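Local coordinates for protein signaling pathway modulator ZraP (Salmonella enterica subsp. enterica serovar Typhimurium, PDB 3LAY) that modulates the Zra envelope stress response in the periplasm, combining regulatory and chaperone functions, and forms zinc-stabilised oligomers, at residues Q73-K78 / A141-P146; Q77-D82 / V134-A139; S88-Q93 / E123-K128. All coordinates share one frame; numbering follows the deposited sequence.

Contact 1: Q73-K78 / A141-P146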
ATOM      1  N   GLN J  73      26.939  -1.246  12.769  1.00 40.41           N
ATOM      2  CA  GLN J  73      26.326  -1.483  11.428  1.00 38.84           C
ATOM      3  C   GLN J  73      27.254  -2.338  10.578  1.00 36.60           C
ATOM      4  O   GLN J  73      26.810  -3.242   9.875  1.00 35.66           O
ATOM      5  CB  GLN J  73      26.018  -0.173  10.662  1.00 38.32           C
ATOM      6  CG  GLN J  73      24.706   0.549  10.985  1.00 40.67           C
ATOM      7  N   ALA J  74      28.550  -2.039  10.683  1.00 34.90           N
ATOM      8  CA  ALA J  74      29.610  -2.678   9.889  1.00 33.19           C
ATOM      9  C   ALA J  74      29.893  -4.097  10.365  1.00 32.04           C
ATOM     10  O   ALA J  74      29.964  -5.015   9.568  1.00 33.19           O
ATOM     11  CB  ALA J  74      30.892  -1.804   9.890  1.00 30.70           C
ATOM     12  N   THR J  75      30.034  -4.324  11.650  1.00 30.67           N
ATOM     13  CA  THR J  75      30.244  -5.686  12.029  1.00 30.65           C
ATOM     14  C   THR J  75      29.046  -6.521  11.554  1.00 31.88           C
ATOM     15  O   THR J  75      29.211  -7.578  10.952  1.00 33.86           O
ATOM     16  CB  THR J  75      30.360  -5.808  13.473  1.00 30.08           C
ATOM     17  OG1 THR J  75      31.385  -4.936  13.886  1.00 28.73           O
ATOM     18  CG2 THR J  75      30.705  -7.224  13.840  1.00 30.71           C
ATOM     19  N   ALA J  76      27.835  -6.066  11.824  1.00 31.13           N
ATOM     20  CA  ALA J  76      26.696  -6.837  11.374  1.00 31.71           C
ATOM     21  C   ALA J  76      26.812  -7.109   9.864  1.00 31.80           C
ATOM     22  O   ALA J  76      26.639  -8.256   9.417  1.00 32.45           O
ATOM     23  CB  ALA J  76      25.377  -6.130  11.681  1.00 30.33           C
ATOM     24  N   GLN J  77      27.128  -6.070   9.092  1.00 30.37           N
ATOM     25  CA  GLN J  77      27.162  -6.211   7.655  1.00 29.64           C
ATOM     26  C   GLN J  77      28.152  -7.266   7.278  1.00 29.10           C
ATOM     27  O   GLN J  77      27.873  -8.095   6.425  1.00 27.15           O
ATOM     28  CB  GLN J  77      27.506  -4.896   6.968  1.00 29.74           C
ATOM     29  CG  GLN J  77      27.783  -5.038   5.472  1.00 31.28           C
ATOM     30  N   LYS J  78      29.301  -7.267   7.949  1.00 28.73           N
ATOM     31  CA  LYS J  78      30.341  -8.233   7.622  1.00 29.13           C
ATOM     32  C   LYS J  78      29.876  -9.677   7.973  1.00 28.96           C
ATOM     33  O   LYS J  78      30.025 -10.607   7.158  1.00 28.63           O
ATOM     34  CB  LYS J  78      31.661  -7.873   8.317  1.00 28.57           C
ATOM     35  CG  LYS J  78      32.870  -8.609   7.736  1.00 31.88           C
ATOM     36  CD  LYS J  78      34.099  -8.595   8.714  1.00 37.25           C
ATOM     37  N   ALA J 141      25.381 -12.336  18.227  1.00 34.41           N
ATOM     38  CA  ALA J 141      25.225 -12.194  19.694  1.00 34.45           C
ATOM     39  C   ALA J 141      26.572 -11.981  20.344  1.00 33.69           C
ATOM     40  O   ALA J 141      26.712 -11.127  21.218  1.00 34.23           O
ATOM     41  CB  ALA J 141      24.520 -13.416  20.330  1.00 34.35           C
ATOM     42  N   GLN J 142      27.569 -12.731  19.903  1.00 32.23           N
ATOM     43  CA  GLN J 142      28.881 -12.578  20.493  1.00 32.53           C
ATOM     44  C   GLN J 142      29.511 -11.221  20.203  1.00 33.28           C
ATOM     45  O   GLN J 142      30.418 -10.820  20.905  1.00 32.48           O
ATOM     46  CB  GLN J 142      29.821 -13.718  20.069  1.00 32.38           C
ATOM     47  CG  GLN J 142      29.562 -15.017  20.780  1.00 27.01           C
ATOM     48  CD  GLN J 142      30.406 -16.120  20.246  1.00 28.40           C
ATOM     49  OE1 GLN J 142      30.600 -16.228  19.026  1.00 33.32           O
ATOM     50  NE2 GLN J 142      30.905 -16.975  21.129  1.00 25.27           N
ATOM     51  N   ALA J 143      29.047 -10.511  19.172  1.00 35.10           N
ATOM     52  CA  ALA J 143      29.592  -9.160  18.887  1.00 35.52           C
ATOM     53  C   ALA J 143      28.827  -8.058  19.606  1.00 37.14           C
ATOM     54  O   ALA J 143      29.132  -6.914  19.448  1.00 37.55           O
ATOM     55  CB  ALA J 143      29.654  -8.882  17.415  1.00 34.97           C
ATOM     56  N   GLY J 144      27.840  -8.395  20.410  1.00 39.97           N
ATOM     57  CA  GLY J 144      27.144  -7.382  21.151  1.00 43.21           C
ATOM     58  C   GLY J 144      26.178  -6.633  20.274  1.00 47.37           C
ATOM     59  O   GLY J 144      25.757  -5.549  20.607  1.00 47.71           O
ATOM     60  N   ILE J 145      25.793  -7.216  19.156  1.00 52.73           N
ATOM     61  CA  ILE J 145      24.887  -6.540  18.256  1.00 57.03           C
ATOM     62  C   ILE J 145      23.440  -6.856  18.576  1.00 60.64           C
ATOM     63  O   ILE J 145      23.028  -8.002  18.490  1.00 60.02           O
ATOM     64  CB  ILE J 145      25.205  -6.892  16.817  1.00 57.98           C
ATOM     65  CG1 ILE J 145      26.591  -6.370  16.491  1.00 58.42           C
ATOM     66  CG2 ILE J 145      24.233  -6.263  15.912  1.00 58.18           C
ATOM     67  CD1 ILE J 145      26.977  -6.589  15.110  1.00 62.66           C
ATOM     68  N   PRO J 146      22.659  -5.814  18.940  1.00 65.94           N
ATOM     69  CA  PRO J 146      21.238  -5.811  19.336  1.00 68.20           C
ATOM     70  C   PRO J 146      20.291  -6.724  18.603  1.00 70.49           C
ATOM     71  O   PRO J 146      20.257  -6.742  17.355  1.00 72.57           O
ATOM     72  CB  PRO J 146      20.794  -4.384  19.036  1.00 67.94           C
ATOM     73  CG  PRO J 146      21.974  -3.561  19.327  1.00 68.59           C
ATOM     74  CD  PRO J 146      23.209  -4.444  19.008  1.00 67.55           C
TER
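The 2.9 Å bond from Lys78 N to Ala74 O is a regular helical bond, and it belongs to the turn whose Thr75 and Ala76 are touched by Ile145. The contact itself is apolar and rests mainly on one methyl group. Ile145 keeps CG1 beside its own backbone N (chi1 -64°), and the chain then runs on extended, carrying CD1 across to the helix. There CD1 lies 3.8 Å from Thr75 CB. It also sits beside the next residue, 3.8 Å from Ala76 CB, and it touches Ala76 N and CA as well. The Thr75 and Ile145 side chains meet at a slant. The methyl of Thr75, CG2, is anti to the backbone N and turned toward Ala143, with CG2 4.1 Å from Ala143 CB. This is the open end of an antiparallel helical hairpin, where the start of helix 70-106 meets the close of helix 112-142. The second helix finishes in a Schellman motif. Gly144 takes positive phi (77°), and its N bonds to Ala141 O at 3.1 Å. After this turn the chain bends back, and Ile145 comes to face the first helix. Met140, from the last turns of helix 112-142, packs against both Ala76 and Ile145. Ala141 packs on Leu105 of a second subunit, and Gln142 on Thr112 of that same subunit.

Contact 2: Q77-D82 / V134-A139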
ATOM      1  N   GLN J  77      27.128  -6.070   9.092  1.00 30.37           N
ATOM      2  CA  GLN J  77      27.162  -6.211   7.655  1.00 29.64           C
ATOM      3  C   GLN J  77      28.152  -7.266   7.278  1.00 29.10           C
ATOM      4  O   GLN J  77      27.873  -8.095   6.425  1.00 27.15           O
ATOM      5  CB  GLN J  77      27.506  -4.896   6.968  1.00 29.74           C
ATOM      6  CG  GLN J  77      27.783  -5.038   5.472  1.00 31.28           C
ATOM      7  N   LYS J  78      29.301  -7.267   7.949  1.00 28.73           N
ATOM      8  CA  LYS J  78      30.341  -8.233   7.622  1.00 29.13           C
ATOM      9  C   LYS J  78      29.876  -9.677   7.973  1.00 28.96           C
ATOM     10  O   LYS J  78      30.025 -10.607   7.158  1.00 28.63           O
ATOM     11  CB  LYS J  78      31.661  -7.873   8.317  1.00 28.57           C
ATOM     12  CG  LYS J  78      32.870  -8.609   7.736  1.00 31.88           C
ATOM     13  CD  LYS J  78      34.099  -8.595   8.714  1.00 37.25           C
ATOM     14  N   ILE J  79      29.288  -9.858   9.161  1.00 27.57           N
ATOM     15  CA  ILE J  79      28.823 -11.166   9.541  1.00 27.73           C
ATOM     16  C   ILE J  79      27.810 -11.684   8.504  1.00 28.27           C
ATOM     17  O   ILE J  79      27.857 -12.832   8.089  1.00 26.35           O
ATOM     18  CB  ILE J  79      28.266 -11.144  10.981  1.00 29.44           C
ATOM     19  CG1 ILE J  79      29.423 -10.919  11.991  1.00 27.42           C
ATOM     20  CG2 ILE J  79      27.488 -12.450  11.314  1.00 25.29           C
ATOM     21  CD1 ILE J  79      28.977 -10.494  13.408  1.00 24.21           C
ATOM     22  N   TYR J  80      26.935 -10.813   8.040  1.00 29.48           N
ATOM     23  CA  TYR J  80      25.946 -11.218   7.040  1.00 31.48           C
ATOM     24  C   TYR J  80      26.549 -11.550   5.671  1.00 31.97           C
ATOM     25  O   TYR J  80      26.104 -12.481   5.027  1.00 32.96           O
ATOM     26  CB  TYR J  80      24.816 -10.184   6.910  1.00 30.87           C
ATOM     27  CG  TYR J  80      23.660 -10.468   7.798  1.00 34.39           C
ATOM     28  CD1 TYR J  80      22.479 -10.952   7.273  1.00 42.34           C
ATOM     29  CD2 TYR J  80      23.761 -10.338   9.172  1.00 39.28           C
ATOM     30  CE1 TYR J  80      21.394 -11.250   8.087  1.00 43.76           C
ATOM     31  CE2 TYR J  80      22.700 -10.621   9.991  1.00 41.69           C
ATOM     32  CZ  TYR J  80      21.509 -11.076   9.437  1.00 44.60           C
ATOM     33  OH  TYR J  80      20.436 -11.379  10.230  1.00 47.48           O
ATOM     34  N   ASP J  81      27.538 -10.788   5.228  1.00 32.61           N
ATOM     35  CA  ASP J  81      28.187 -11.068   3.955  1.00 33.13           C
ATOM     36  C   ASP J  81      28.874 -12.392   4.065  1.00 32.77           C
ATOM     37  O   ASP J  81      28.819 -13.211   3.147  1.00 33.86           O
ATOM     38  CB  ASP J  81      29.237  -9.991   3.562  1.00 32.95           C
ATOM     39  CG  ASP J  81      28.601  -8.642   3.202  1.00 35.32           C
ATOM     40  OD1 ASP J  81      27.363  -8.601   2.984  1.00 39.24           O
ATOM     41  OD2 ASP J  81      29.324  -7.621   3.145  1.00 38.29           O
ATOM     42  N   ASP J  82      29.537 -12.616   5.181  1.00 32.23           N
ATOM     43  CA  ASP J  82      30.235 -13.858   5.320  1.00 32.00           C
ATOM     44  C   ASP J  82      29.272 -14.974   5.166  1.00 30.81           C
ATOM     45  O   ASP J  82      29.518 -15.904   4.408  1.00 29.58           O
ATOM     46  CB  ASP J  82      30.974 -13.904   6.629  1.00 32.86           C
ATOM     47  CG  ASP J  82      32.206 -13.037   6.602  1.00 33.87           C
ATOM     48  OD1 ASP J  82      32.557 -12.581   5.472  1.00 32.23           O
ATOM     49  OD2 ASP J  82      32.818 -12.831   7.687  1.00 33.17           O
ATOM     50  N   VAL J 134      22.534 -20.512  12.501  1.00 27.57           N
ATOM     51  CA  VAL J 134      22.800 -20.466  13.914  1.00 25.95           C
ATOM     52  C   VAL J 134      24.177 -19.895  14.130  1.00 24.75           C
ATOM     53  O   VAL J 134      24.341 -19.032  14.979  1.00 23.17           O
ATOM     54  CB  VAL J 134      22.643 -21.833  14.594  1.00 27.16           C
ATOM     55  CG1 VAL J 134      23.038 -21.730  16.074  1.00 21.05           C
ATOM     56  CG2 VAL J 134      21.161 -22.337  14.389  1.00 21.44           C
ATOM     57  N   LYS J 135      25.165 -20.324  13.341  1.00 25.77           N
ATOM     58  CA  LYS J 135      26.522 -19.747  13.488  1.00 26.46           C
ATOM     59  C   LYS J 135      26.443 -18.275  13.353  1.00 25.96           C
ATOM     60  O   LYS J 135      27.056 -17.542  14.104  1.00 26.41           O
ATOM     61  CB  LYS J 135      27.506 -20.217  12.441  1.00 27.32           C
ATOM     62  CG  LYS J 135      27.849 -21.665  12.519  1.00 32.73           C
ATOM     63  CD  LYS J 135      29.106 -21.987  11.681  1.00 38.30           C
ATOM     64  CE  LYS J 135      29.333 -23.547  11.627  1.00 40.89           C
ATOM     65  NZ  LYS J 135      30.178 -23.989  10.447  1.00 43.41           N
ATOM     66  N   ARG J 136      25.657 -17.826  12.399  1.00 25.09           N
ATOM     67  CA  ARG J 136      25.551 -16.413  12.178  1.00 26.48           C
ATOM     68  C   ARG J 136      24.893 -15.688  13.334  1.00 27.56           C
ATOM     69  O   ARG J 136      25.412 -14.669  13.797  1.00 27.57           O
ATOM     70  CB  ARG J 136      24.733 -16.175  10.953  1.00 27.58           C
ATOM     71  CG  ARG J 136      24.760 -14.798  10.478  1.00 29.90           C
ATOM     72  CD  ARG J 136      23.605 -14.572   9.553  1.00 32.49           C
ATOM     73  NE  ARG J 136      22.327 -14.699  10.259  1.00 33.86           N
ATOM     74  CZ  ARG J 136      21.179 -14.956   9.643  1.00 37.79           C
ATOM     75  NH1 ARG J 136      21.186 -15.144   8.326  1.00 39.31           N
ATOM     76  NH2 ARG J 136      20.033 -15.070  10.328  1.00 36.82           N
ATOM     77  N   ASP J 137      23.762 -16.208  13.829  1.00 27.80           N
ATOM     78  CA  ASP J 137      23.074 -15.530  14.923  1.00 27.61           C
ATOM     79  C   ASP J 137      23.971 -15.491  16.156  1.00 29.00           C
ATOM     80  O   ASP J 137      24.004 -14.470  16.885  1.00 28.42           O
ATOM     81  CB  ASP J 137      21.767 -16.200  15.254  1.00 28.01           C
ATOM     82  CG  ASP J 137      20.775 -16.221  14.082  1.00 30.53           C
ATOM     83  OD1 ASP J 137      20.758 -15.274  13.297  1.00 35.85           O
ATOM     84  OD2 ASP J 137      19.993 -17.189  13.967  1.00 33.38           O
ATOM     85  N   VAL J 138      24.712 -16.587  16.383  1.00 28.80           N
ATOM     86  CA  VAL J 138      25.610 -16.679  17.523  1.00 28.54           C
ATOM     87  C   VAL J 138      26.767 -15.679  17.374  1.00 31.23           C
ATOM     88  O   VAL J 138      27.225 -15.051  18.346  1.00 31.36           O
ATOM     89  CB  VAL J 138      26.204 -18.098  17.631  1.00 28.73           C
ATOM     90  CG1 VAL J 138      27.351 -18.102  18.574  1.00 17.58           C
ATOM     91  CG2 VAL J 138      25.126 -19.091  18.021  1.00 24.46           C
ATOM     92  N   ALA J 139      27.256 -15.558  16.147  1.00 32.85           N
ATOM     93  CA  ALA J 139      28.318 -14.615  15.870  1.00 34.16           C
ATOM     94  C   ALA J 139      27.802 -13.240  16.278  1.00 35.07           C
ATOM     95  O   ALA J 139      28.428 -12.556  17.123  1.00 36.36           O
ATOM     96  CB  ALA J 139      28.681 -14.636  14.403  1.00 33.93           C
TER
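Around Ile79 and Arg136, whose CA atoms are 6.7 Å apart, the two helix segments run antiparallel at 168° with their axes 10.0 Å apart. Ile79 points at the other helix. Its CG2 branch meets Arg136 CG at 3.7 Å and Ala139 CB at 4.0 Å. Arg136 begins with CG anti to the backbone N. CD sits above the Tyr80 ring centre, 4.0 Å from the centroid, as a CH-pi contact. The bend at chi3 (65°) then lays the guanidinium flat on the ring, with planes 10° apart and centres 4.5 Å apart. Tyr80 OH lies over a guanidinium face, displaced toward its rim. Asp137 engages the same group from the same helix. Arg136 NH2 donates to Asp137 OD1 at 3.1 Å, close to the guanidinium plane and on the syn side of the carboxylate. Tyr83 adds a cation-pi contact to Arg136. Asp137 OD2 is hydrogen-bonded to Tyr101 OH of a second subunit. The guanidinium thus uses its face for the tyrosine and its NH2, with a weak bond from NE, for the carboxylate. The aspartate probably offsets part of the arginine charge, and it ties the hairpin contact to the subunit interface.

Contact 3: S88-Q93 / E123-K128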
ATOM      1  N   SER J  88      25.935 -19.439  -0.230  1.00 26.98           N
ATOM      2  CA  SER J  88      25.619 -19.174  -1.572  1.00 25.52           C
ATOM      3  C   SER J  88      25.246 -20.427  -2.378  1.00 24.22           C
ATOM      4  O   SER J  88      24.141 -20.539  -2.878  1.00 24.84           O
ATOM      5  CB  SER J  88      26.851 -18.501  -2.168  1.00 25.30           C
ATOM      6  OG  SER J  88      26.636 -18.132  -3.486  1.00 29.85           O
ATOM      7  N   ALA J  89      26.147 -21.377  -2.545  1.00 22.89           N
ATOM      8  CA  ALA J  89      25.775 -22.515  -3.398  1.00 22.17           C
ATOM      9  C   ALA J  89      24.646 -23.338  -2.759  1.00 22.97           C
ATOM     10  O   ALA J  89      23.852 -23.969  -3.455  1.00 24.76           O
ATOM     11  CB  ALA J  89      26.965 -23.390  -3.712  1.00 17.15           C
ATOM     12  N   LEU J  90      24.583 -23.303  -1.436  1.00 23.10           N
ATOM     13  CA  LEU J  90      23.650 -24.088  -0.682  1.00 23.15           C
ATOM     14  C   LEU J  90      22.261 -23.499  -0.821  1.00 23.20           C
ATOM     15  O   LEU J  90      21.294 -24.218  -1.013  1.00 23.47           O
ATOM     16  CB  LEU J  90      24.124 -24.142   0.765  1.00 22.98           C
ATOM     17  CG  LEU J  90      23.495 -25.143   1.715  1.00 24.45           C
ATOM     18  CD1 LEU J  90      23.641 -26.621   1.260  1.00 21.44           C
ATOM     19  CD2 LEU J  90      24.131 -24.922   3.062  1.00 21.74           C
ATOM     20  N   ARG J  91      22.154 -22.192  -0.804  1.00 23.05           N
ATOM     21  CA  ARG J  91      20.859 -21.590  -1.010  1.00 24.43           C
ATOM     22  C   ARG J  91      20.330 -21.771  -2.433  1.00 25.02           C
ATOM     23  O   ARG J  91      19.122 -21.890  -2.637  1.00 24.77           O
ATOM     24  CB  ARG J  91      20.904 -20.110  -0.683  1.00 25.63           C
ATOM     25  CG  ARG J  91      20.982 -19.841   0.796  1.00 29.01           C
ATOM     26  CD  ARG J  91      21.004 -18.344   1.124  1.00 32.98           C
ATOM     27  NE  ARG J  91      22.294 -17.689   0.914  1.00 31.59           N
ATOM     28  CZ  ARG J  91      22.661 -17.062  -0.185  1.00 30.23           C
ATOM     29  NH1 ARG J  91      21.841 -17.028  -1.206  1.00 31.22           N
ATOM     30  NH2 ARG J  91      23.867 -16.491  -0.264  1.00 32.45           N
ATOM     31  N   GLN J  92      21.229 -21.741  -3.418  1.00 26.10           N
ATOM     32  CA  GLN J  92      20.852 -21.908  -4.824  1.00 26.23           C
ATOM     33  C   GLN J  92      20.261 -23.294  -4.987  1.00 27.30           C
ATOM     34  O   GLN J  92      19.122 -23.418  -5.490  1.00 29.06           O
ATOM     35  CB  GLN J  92      22.055 -21.735  -5.722  1.00 26.52           C
ATOM     36  CG  GLN J  92      21.760 -21.570  -7.227  1.00 29.14           C
ATOM     37  CD  GLN J  92      23.047 -21.415  -8.083  1.00 25.74           C
ATOM     38  N   GLN J  93      21.000 -24.321  -4.518  1.00 26.54           N
ATOM     39  CA  GLN J  93      20.572 -25.719  -4.580  1.00 26.86           C
ATOM     40  C   GLN J  93      19.195 -25.868  -3.944  1.00 26.27           C
ATOM     41  O   GLN J  93      18.344 -26.531  -4.490  1.00 22.93           O
ATOM     42  CB  GLN J  93      21.623 -26.658  -3.908  1.00 28.33           C
ATOM     43  CG  GLN J  93      22.771 -27.136  -4.877  1.00 33.83           C
ATOM     44  CD  GLN J  93      24.189 -27.589  -4.231  1.00 36.02           C
ATOM     45  OE1 GLN J  93      24.406 -27.655  -3.004  1.00 34.24           O
ATOM     46  NE2 GLN J  93      25.134 -27.871  -5.127  1.00 36.38           N
ATOM     47  N   GLU J 123      15.151 -31.431   2.705  1.00 30.51           N
ATOM     48  CA  GLU J 123      15.285 -31.435   4.151  1.00 31.97           C
ATOM     49  C   GLU J 123      16.745 -31.376   4.586  1.00 30.66           C
ATOM     50  O   GLU J 123      17.120 -30.634   5.490  1.00 29.03           O
ATOM     51  CB  GLU J 123      14.632 -32.652   4.729  1.00 33.34           C
ATOM     52  CG  GLU J 123      14.533 -32.662   6.242  1.00 38.80           C
ATOM     53  CD  GLU J 123      13.886 -33.933   6.702  1.00 46.97           C
ATOM     54  OE1 GLU J 123      12.753 -33.840   7.259  1.00 51.81           O
ATOM     55  OE2 GLU J 123      14.467 -35.025   6.420  1.00 47.80           O
ATOM     56  N   SER J 124      17.558 -32.176   3.933  1.00 30.25           N
ATOM     57  CA  SER J 124      18.975 -32.190   4.192  1.00 31.02           C
ATOM     58  C   SER J 124      19.659 -30.846   3.891  1.00 31.39           C
ATOM     59  O   SER J 124      20.545 -30.432   4.628  1.00 31.57           O
ATOM     60  CB  SER J 124      19.626 -33.247   3.335  1.00 30.42           C
ATOM     61  OG  SER J 124      20.915 -32.782   3.045  1.00 35.41           O
ATOM     62  N   LEU J 125      19.269 -30.199   2.782  1.00 31.05           N
ATOM     63  CA  LEU J 125      19.837 -28.907   2.389  1.00 29.96           C
ATOM     64  C   LEU J 125      19.419 -27.858   3.370  1.00 29.72           C
ATOM     65  O   LEU J 125      20.192 -26.996   3.756  1.00 27.94           O
ATOM     66  CB  LEU J 125      19.355 -28.506   1.008  1.00 29.09           C
ATOM     67  CG  LEU J 125      20.000 -29.149  -0.206  1.00 30.67           C
ATOM     68  CD1 LEU J 125      19.198 -28.899  -1.539  1.00 31.99           C
ATOM     69  CD2 LEU J 125      21.420 -28.624  -0.331  1.00 27.94           C
ATOM     70  N   GLY J 126      18.158 -27.903   3.760  1.00 30.96           N
ATOM     71  CA  GLY J 126      17.683 -26.960   4.753  1.00 32.06           C
ATOM     72  C   GLY J 126      18.357 -27.159   6.112  1.00 32.65           C
ATOM     73  O   GLY J 126      18.593 -26.225   6.808  1.00 33.92           O
ATOM     74  N   GLN J 127      18.655 -28.383   6.494  1.00 33.63           N
ATOM     75  CA  GLN J 127      19.321 -28.595   7.746  1.00 35.70           C
ATOM     76  C   GLN J 127      20.706 -27.933   7.710  1.00 34.58           C
ATOM     77  O   GLN J 127      21.116 -27.275   8.698  1.00 35.22           O
ATOM     78  CB  GLN J 127      19.337 -30.094   8.126  1.00 37.42           C
ATOM     79  CG  GLN J 127      20.374 -30.503   9.183  1.00 43.81           C
ATOM     80  CD  GLN J 127      21.709 -31.035   8.580  1.00 51.61           C
ATOM     81  OE1 GLN J 127      21.734 -31.603   7.454  1.00 56.36           O
ATOM     82  NE2 GLN J 127      22.800 -30.902   9.347  1.00 46.22           N
ATOM     83  N   LYS J 128      21.419 -28.094   6.598  1.00 32.84           N
ATOM     84  CA  LYS J 128      22.701 -27.434   6.435  1.00 31.71           C
ATOM     85  C   LYS J 128      22.511 -25.943   6.460  1.00 30.89           C
ATOM     86  O   LYS J 128      23.290 -25.226   7.012  1.00 30.31           O
ATOM     87  CB  LYS J 128      23.413 -27.811   5.130  1.00 31.86           C
ATOM     88  CG  LYS J 128      24.458 -28.936   5.235  1.00 36.42           C
ATOM     89  CD  LYS J 128      24.081 -30.273   4.679  1.00 41.55           C
ATOM     90  CE  LYS J 128      24.537 -30.432   3.229  1.00 43.48           C
ATOM     91  NZ  LYS J 128      23.861 -31.610   2.556  1.00 46.31           N
TER
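Leu90 and Leu125 lie side by side between the two helices, and their side chains run past each other in opposite directions. They belong to the long antiparallel helical hairpin that makes up this subunit of the alpha-helical barrel. Here the segments are at 148° and their axes come within 9.7 Å. The first helix is kinked at Ala89 and Leu90, where the backbone N atoms lack bonds to the turn before. Leu90 does not point straight across from its CA. Its CG is anti to the backbone N (chi1 -167°), and this swings the branched end over to the partner helix. CD1 then meets Leu125 CD2 at 3.4 Å. The other branch, CD2, lies 3.6 Å from Lys128 CB, and the Leu90 and Lys128 side chains cross at about a right angle. Leu125 is aimed directly at the first helix, with CG beside its own backbone N (chi1 -78°). Its CD2 meets Leu90 and also reaches Gln93 CB, while CD1 rests against the Gln93 backbone, 3.9 Å from Gln93 C. The Gln93 side chain also crosses Leu125 nearly at right angles, with CB 4.1 Å from Leu125 CD1. The aliphatic root of Gln93 does most of the touching; OE1 also comes near Leu125 CD2. Gln93 packs on Ser108 of a third subunit, and Gln92 on Thr106 of that subunit. On the other helix, Gln127 packs on Glu123 of a second subunit. Of the Lys128 side chain, CB makes the contact with Leu90. The chain bends at chi2 and chi3 and leads away from the first helix, turning back along its own. There Lys128 NZ donates to Ser124 OG at 3.2 Å.

Overall arrangement
All three contacts join helix 70-106 to helix 112-142 and step along one hairpin. Contact 3 is nested inside the loops closed by the other two. The centres of contacts 3, 2 and 1 lie about 6, 13 and 19 Å from the centre of the chain, with contact 1 at the open end. None is fully buried. Contact 1 is partly buried, through Ile145, while contacts 2 and 3 are surface contacts. Contacts 1 and 2 share Gln77 and Lys78. Contact 1 sets an isoleucine from beyond a helix end against the other helix, contact 2 adds a charged stack, and contact 3 pairs leucines. All three touch the second subunit; contact 3 also touches a third.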